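Local structure of probable enoyl-CoA hydratase/isomerase (7BOR) at residues V51-G56 / K93-A98; G107-L112 / F138-I143. The protein binds coenzyme A and, as a member of the enoyl-CoA hydratase/isomerase (crotonase) family, probably acts as a delta(3)-delta(2)-enoyl-CoA isomerase. All coordinates share one frame; numbering follows the deposited sequence.

How the contacts relate
Contact 1 (51-56 with 93-98) pairs two neighbouring parallel strands of the main sheet, whereas contact 2 (107-112 with 138-143) packs helix 106-109 and the 3-10 turn after it against the start of helix 140-148 and F138 before it. The chain completes the strand pair first and then passes through strand 102-104 into helix 106-109. Their centres lie about 15 Å apart, yet they meet directly: A97 CB packs against L111 CD2 at 3.5 Å. Contact 2 is nearer the ligand, with the side chain of T109 about 9 Å from the bound coenzyme A; in contact 1, G55, just after strand 50-54, lies about 12 Å from the bound coenzyme A.

Contact 1 of 2, residues V51-G56 / K93-A98; sequences VLITGG and KPVIAA
I53 lays CD1 against CG1 of V95, 4.0 Å away, on the sheet face it shares with V51. Strands 50-54 and 95-99 are adjacent and parallel in the central sheet of the crotonase fold, the short segments inclined by 24°. V51 pairs with V95, L52 with I96 and I53 with A97. The ladder is the standard parallel pattern, in which one strand uses alternate residues to bond on both sides of a partner residue. V51 N donates to P94 O and V51 O accepts from I96 N; I53 N then donates to I96 O at 2.7 Å and I53 O accepts from A98 N. CA-H groups add to the seam, L52 CA lying 3.2 Å from I96 O.

V51, I53, V95 and A97 share one face; L52, I96 and A98 line the other, where helix 182-196 covers L52 and I96 through A188. On this second face L52 CD2 approaches A98 CB at 4.4 Å. The remaining edge of strand 50-54 bonds to strand 13-18, so L52 and T54 give their backbone polar groups to L14, L16 and L18.

At the C-terminal end, the T54 hydroxyl takes over the bonding. T54 OG1, anti to the backbone N (chi1 -177°), donates to A98 O at 3.0 Å, from 27° off the carbonyl plane. The same oxygen accepts from G56 N, an ST turn that bends the chain out of the strand. A water bridges this corner, accepting from G55 N at 2.9 Å and lying 3.0 Å from A98 O.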
loop_
_atom_site.group_PDB
_atom_site.type_symbol
_atom_site.label_atom_id
_atom_site.label_comp_id
_atom_site.label_asym_id
_atom_site.label_seq_id
_atom_site.Cartn_x
_atom_site.Cartn_y
_atom_site.Cartn_z
ATOM N N VAL A 51 9.558 6.760 -7.528
ATOM C CA VAL A 51 9.085 5.390 -7.642
ATOM C C VAL A 51 7.601 5.383 -7.965
ATOM O O VAL A 51 6.816 6.122 -7.360
ATOM C CB VAL A 51 9.374 4.590 -6.355
ATOM C CG1 VAL A 51 8.603 3.243 -6.360
ATOM C CG2 VAL A 51 10.886 4.373 -6.193
ATOM N N LEU A 52 7.219 4.493 -8.878
ATOM C CA LEU A 52 5.836 4.202 -9.195
ATOM C C LEU A 52 5.493 2.761 -8.814
ATOM O O LEU A 52 6.229 1.826 -9.159
ATOM C CB LEU A 52 5.609 4.451 -10.681
ATOM C CG LEU A 52 4.183 4.546 -11.156
ATOM C CD1 LEU A 52 4.176 5.535 -12.321
ATOM C CD2 LEU A 52 3.754 3.184 -11.558
ATOM N N ILE A 53 4.358 2.572 -8.148
ATOM C CA ILE A 53 3.890 1.229 -7.800
ATOM C C ILE A 53 2.584 0.951 -8.513
ATOM O O ILE A 53 1.651 1.758 -8.437
ATOM C CB ILE A 53 3.678 1.064 -6.286
ATOM C CG1 ILE A 53 4.942 1.347 -5.520
ATOM C CG2 ILE A 53 3.302 -0.378 -5.926
ATOM C CD1 ILE A 53 4.764 1.329 -4.014
ATOM N N THR A 54 2.466 -0.236 -9.097
ATOM C CA THR A 54 1.251 -0.585 -9.822
ATOM C C THR A 54 1.135 -2.095 -10.001
ATOM O O THR A 54 2.138 -2.807 -10.065
ATOM C CB THR A 54 1.247 0.135 -11.188
ATOM O OG1 THR A 54 0.043 -0.136 -11.892
ATOM C CG2 THR A 54 2.419 -0.321 -12.046
ATOM N N GLY A 55 -0.097 -2.569 -10.100
ATOM C CA GLY A 55 -0.361 -3.919 -10.532
ATOM C C GLY A 55 -0.686 -4.061 -12.011
ATOM O O GLY A 55 -0.953 -5.181 -12.457
ATOM N N GLY A 56 -0.644 -2.970 -12.775
ATOM C CA GLY A 56 -1.013 -2.959 -14.181
ATOM C C GLY A 56 -2.435 -2.476 -14.394
ATOM O O GLY A 56 -3.045 -1.833 -13.538
ATOM N N LYS A 93 12.007 9.714 -1.082
ATOM C CA LYS A 93 11.694 10.336 -2.368
ATOM C C LYS A 93 10.242 10.106 -2.775
ATOM O O LYS A 93 9.509 9.325 -2.132
ATOM C CB LYS A 93 12.627 9.806 -3.459
ATOM C CG LYS A 93 14.129 9.942 -3.110
ATOM C CD LYS A 93 15.016 9.297 -4.175
ATOM C CE LYS A 93 16.439 9.123 -3.680
ATOM N NZ LYS A 93 17.189 8.201 -4.601
ATOM N N PRO A 94 9.775 10.779 -3.835
ATOM C CA PRO A 94 8.375 10.644 -4.251
ATOM C C PRO A 94 7.984 9.214 -4.602
ATOM O O PRO A 94 8.638 8.538 -5.403
ATOM C CB PRO A 94 8.258 11.582 -5.458
ATOM C CG PRO A 94 9.220 12.642 -5.215
ATOM C CD PRO A 94 10.405 11.961 -4.484
ATOM N N VAL A 95 6.871 8.767 -4.026
ATOM C CA VAL A 95 6.294 7.478 -4.365
ATOM C C VAL A 95 4.878 7.704 -4.899
ATOM O O VAL A 95 4.073 8.351 -4.225
ATOM C CB VAL A 95 6.232 6.541 -3.148
ATOM C CG1 VAL A 95 5.857 5.200 -3.628
ATOM C CG2 VAL A 95 7.508 6.524 -2.421
ATOM N N ILE A 96 4.570 7.112 -6.058
ATOM C CA ILE A 96 3.276 7.246 -6.746
ATOM C C ILE A 96 2.653 5.872 -6.945
ATOM O O ILE A 96 3.295 4.967 -7.482
ATOM C CB ILE A 96 3.438 7.962 -8.095
ATOM C CG1 ILE A 96 4.020 9.346 -7.847
ATOM C CG2 ILE A 96 2.155 8.058 -8.847
ATOM C CD1 ILE A 96 4.283 10.139 -9.120
ATOM N N ALA A 97 1.385 5.733 -6.562
ATOM C CA ALA A 97 0.604 4.540 -6.835
ATOM C C ALA A 97 -0.328 4.753 -8.016
ATOM O O ALA A 97 -0.897 5.827 -8.185
ATOM C CB ALA A 97 -0.254 4.131 -5.634
ATOM N N ALA A 98 -0.508 3.683 -8.794
ATOM C CA ALA A 98 -1.398 3.625 -9.956
ATOM C C ALA A 98 -2.244 2.372 -9.809
ATOM O O ALA A 98 -1.751 1.252 -9.994
ATOM C CB ALA A 98 -0.616 3.573 -11.259
HETATM O O HOH W 1 -2.754 -1.513 -10.682
#

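Contact 2 of 2, residues G107-L112 / F138-I143; sequences GTTLLL and FGSSLI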
loop_
_atom_site.group_PDB
_atom_site.type_symbol
_atom_site.label_atom_id
_atom_site.label_comp_id
_atom_site.label_asym_id
_atom_site.label_seq_id
_atom_site.Cartn_x
_atom_site.Cartn_y
_atom_site.Cartn_z
ATOM N N GLY A 107 -3.334 -3.456 0.251
ATOM C CA GLY A 107 -3.514 -2.814 -1.064
ATOM C C GLY A 107 -4.047 -1.396 -0.942
ATOM O O GLY A 107 -3.652 -0.497 -1.697
ATOM N N THR A 108 -4.917 -1.168 0.042
ATOM C CA THR A 108 -5.392 0.175 0.344
ATOM C C THR A 108 -4.475 0.876 1.323
ATOM O O THR A 108 -4.108 2.033 1.100
ATOM C CB THR A 108 -6.815 0.111 0.889
ATOM O OG1 THR A 108 -7.687 -0.251 -0.184
ATOM C CG2 THR A 108 -7.256 1.452 1.495
ATOM N N THR A 109 -4.058 0.200 2.413
ATOM C CA THR A 109 -3.342 0.967 3.415
ATOM C C THR A 109 -1.993 1.464 2.901
ATOM O O THR A 109 -1.488 2.460 3.405
ATOM C CB THR A 109 -3.151 0.166 4.738
ATOM O OG1 THR A 109 -2.376 -0.999 4.498
ATOM C CG2 THR A 109 -4.482 -0.202 5.321
ATOM N N LEU A 110 -1.352 0.772 1.956
ATOM C CA LEU A 110 -0.046 1.266 1.542
ATOM C C LEU A 110 -0.180 2.588 0.811
ATOM O O LEU A 110 0.752 3.421 0.817
ATOM C CB LEU A 110 0.662 0.250 0.679
ATOM C CG LEU A 110 0.182 0.002 -0.751
ATOM C CD1 LEU A 110 0.871 1.021 -1.715
ATOM C CD2 LEU A 110 0.432 -1.455 -1.147
ATOM N N LEU A 111 -1.349 2.809 0.199
ATOM C CA LEU A 111 -1.648 4.074 -0.463
ATOM C C LEU A 111 -1.600 5.235 0.511
ATOM O O LEU A 111 -1.368 6.380 0.100
ATOM C CB LEU A 111 -3.043 3.977 -1.093
ATOM C CG LEU A 111 -3.354 2.806 -2.034
ATOM C CD1 LEU A 111 -4.762 2.842 -2.561
ATOM C CD2 LEU A 111 -2.322 2.808 -3.152
ATOM N N LEU A 112 -1.835 4.967 1.796
ATOM C CA LEU A 112 -1.721 6.029 2.794
ATOM C C LEU A 112 -0.285 6.512 2.992
ATOM O O LEU A 112 -0.097 7.549 3.625
ATOM C CB LEU A 112 -2.301 5.552 4.137
ATOM C CG LEU A 112 -3.726 5.057 4.018
ATOM C CD1 LEU A 112 -4.172 4.423 5.326
ATOM C CD2 LEU A 112 -4.722 6.217 3.638
ATOM N N PHE A 138 -0.699 -1.062 9.128
ATOM C CA PHE A 138 0.071 -0.020 8.427
ATOM C C PHE A 138 -0.306 1.414 8.885
ATOM O O PHE A 138 -0.168 2.393 8.139
ATOM C CB PHE A 138 -0.077 -0.208 6.909
ATOM C CG PHE A 138 1.167 0.156 6.093
ATOM C CD1 PHE A 138 2.213 0.869 6.649
ATOM C CD2 PHE A 138 1.260 -0.211 4.771
ATOM C CE1 PHE A 138 3.300 1.199 5.903
ATOM C CE2 PHE A 138 2.361 0.118 4.033
ATOM C CZ PHE A 138 3.351 0.819 4.569
ATOM N N GLY A 139 -0.693 1.579 10.141
ATOM C CA GLY A 139 -0.999 2.892 10.662
ATOM C C GLY A 139 -2.358 3.467 10.285
ATOM O O GLY A 139 -2.670 4.615 10.646
ATOM N N SER A 140 -3.189 2.681 9.616
ATOM C CA SER A 140 -4.502 3.130 9.190
ATOM C C SER A 140 -5.391 3.473 10.365
ATOM O O SER A 140 -6.309 4.271 10.200
ATOM C CB SER A 140 -5.149 2.048 8.354
ATOM O OG SER A 140 -5.320 0.834 9.073
ATOM N N SER A 141 -5.149 2.877 11.553
ATOM C CA SER A 141 -5.935 3.232 12.735
ATOM C C SER A 141 -5.616 4.631 13.210
ATOM O O SER A 141 -6.422 5.250 13.905
ATOM C CB SER A 141 -5.677 2.243 13.891
ATOM O OG SER A 141 -4.346 2.327 14.336
ATOM N N LEU A 142 -4.454 5.150 12.842
ATOM C CA LEU A 142 -4.174 6.559 13.074
ATOM C C LEU A 142 -4.528 7.449 11.876
ATOM O O LEU A 142 -5.140 8.506 12.046
ATOM C CB LEU A 142 -2.693 6.714 13.401
ATOM C CG LEU A 142 -2.174 8.140 13.560
ATOM C CD1 LEU A 142 -2.765 8.689 14.839
ATOM C CD2 LEU A 142 -0.697 8.108 13.510
ATOM N N ILE A 143 -4.045 7.087 10.690
ATOM C CA ILE A 143 -4.165 7.967 9.524
ATOM C C ILE A 143 -5.625 8.194 9.156
ATOM O O ILE A 143 -6.035 9.321 8.887
ATOM C CB ILE A 143 -3.362 7.396 8.338
ATOM C CG1 ILE A 143 -1.876 7.408 8.681
ATOM C CG2 ILE A 143 -3.616 8.154 7.010
ATOM C CD1 ILE A 143 -1.010 6.646 7.678
#
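OG1 of T109 comes to 3.4 Å from F138 CB and sits near the phenyl plane, at the ring edge. The threonine hydroxyl lies between its backbone N and carbonyl carbon (chi1 62°), which leaves T109 CG2 to turn to S140, where it meets S140 CB at 3.8 Å. One residue on, in the 3-10 segment 110-112, L110 also borders the ring, through CA and CB, with F138 CE2 3.6 Å from L110 CA. L112, in the same 3-10 segment, completes the first shell. L112 CB rests on I143 CD1 at 3.9 Å, the two side chains passing alongside one another with opposite headings, while L112 CD1 reaches S140 CB at 4.0 Å. The contact between the segments is thus made by packing, and the polar groups look to other partners.

Those partners fix the first shell in place. E137, just before F138, serves both hydroxyls: its OE1 bonds to T109 OG1, and its backbone O to S140 OG. H113 stacks on the F138 ring and bonds through NE2 to F138 O. F138 and G139 both have positive phi, the chain turning sharply before G139 takes the N-cap position of helix 140-148. G139 O accepts from L142 N and from I143 N, the latter at 2.8 Å, so the first turn that presents S140 and I143 is closed by a shared carbonyl.

Farther out, E225 of helix 200-233 bonds to G139 N and S141 OG, and L218 of that helix touches I143. Helix 80-90 flanks the aromatic end, with L88 against L110 and F138, while T108 and L111 pack on L125 of strand 124-126.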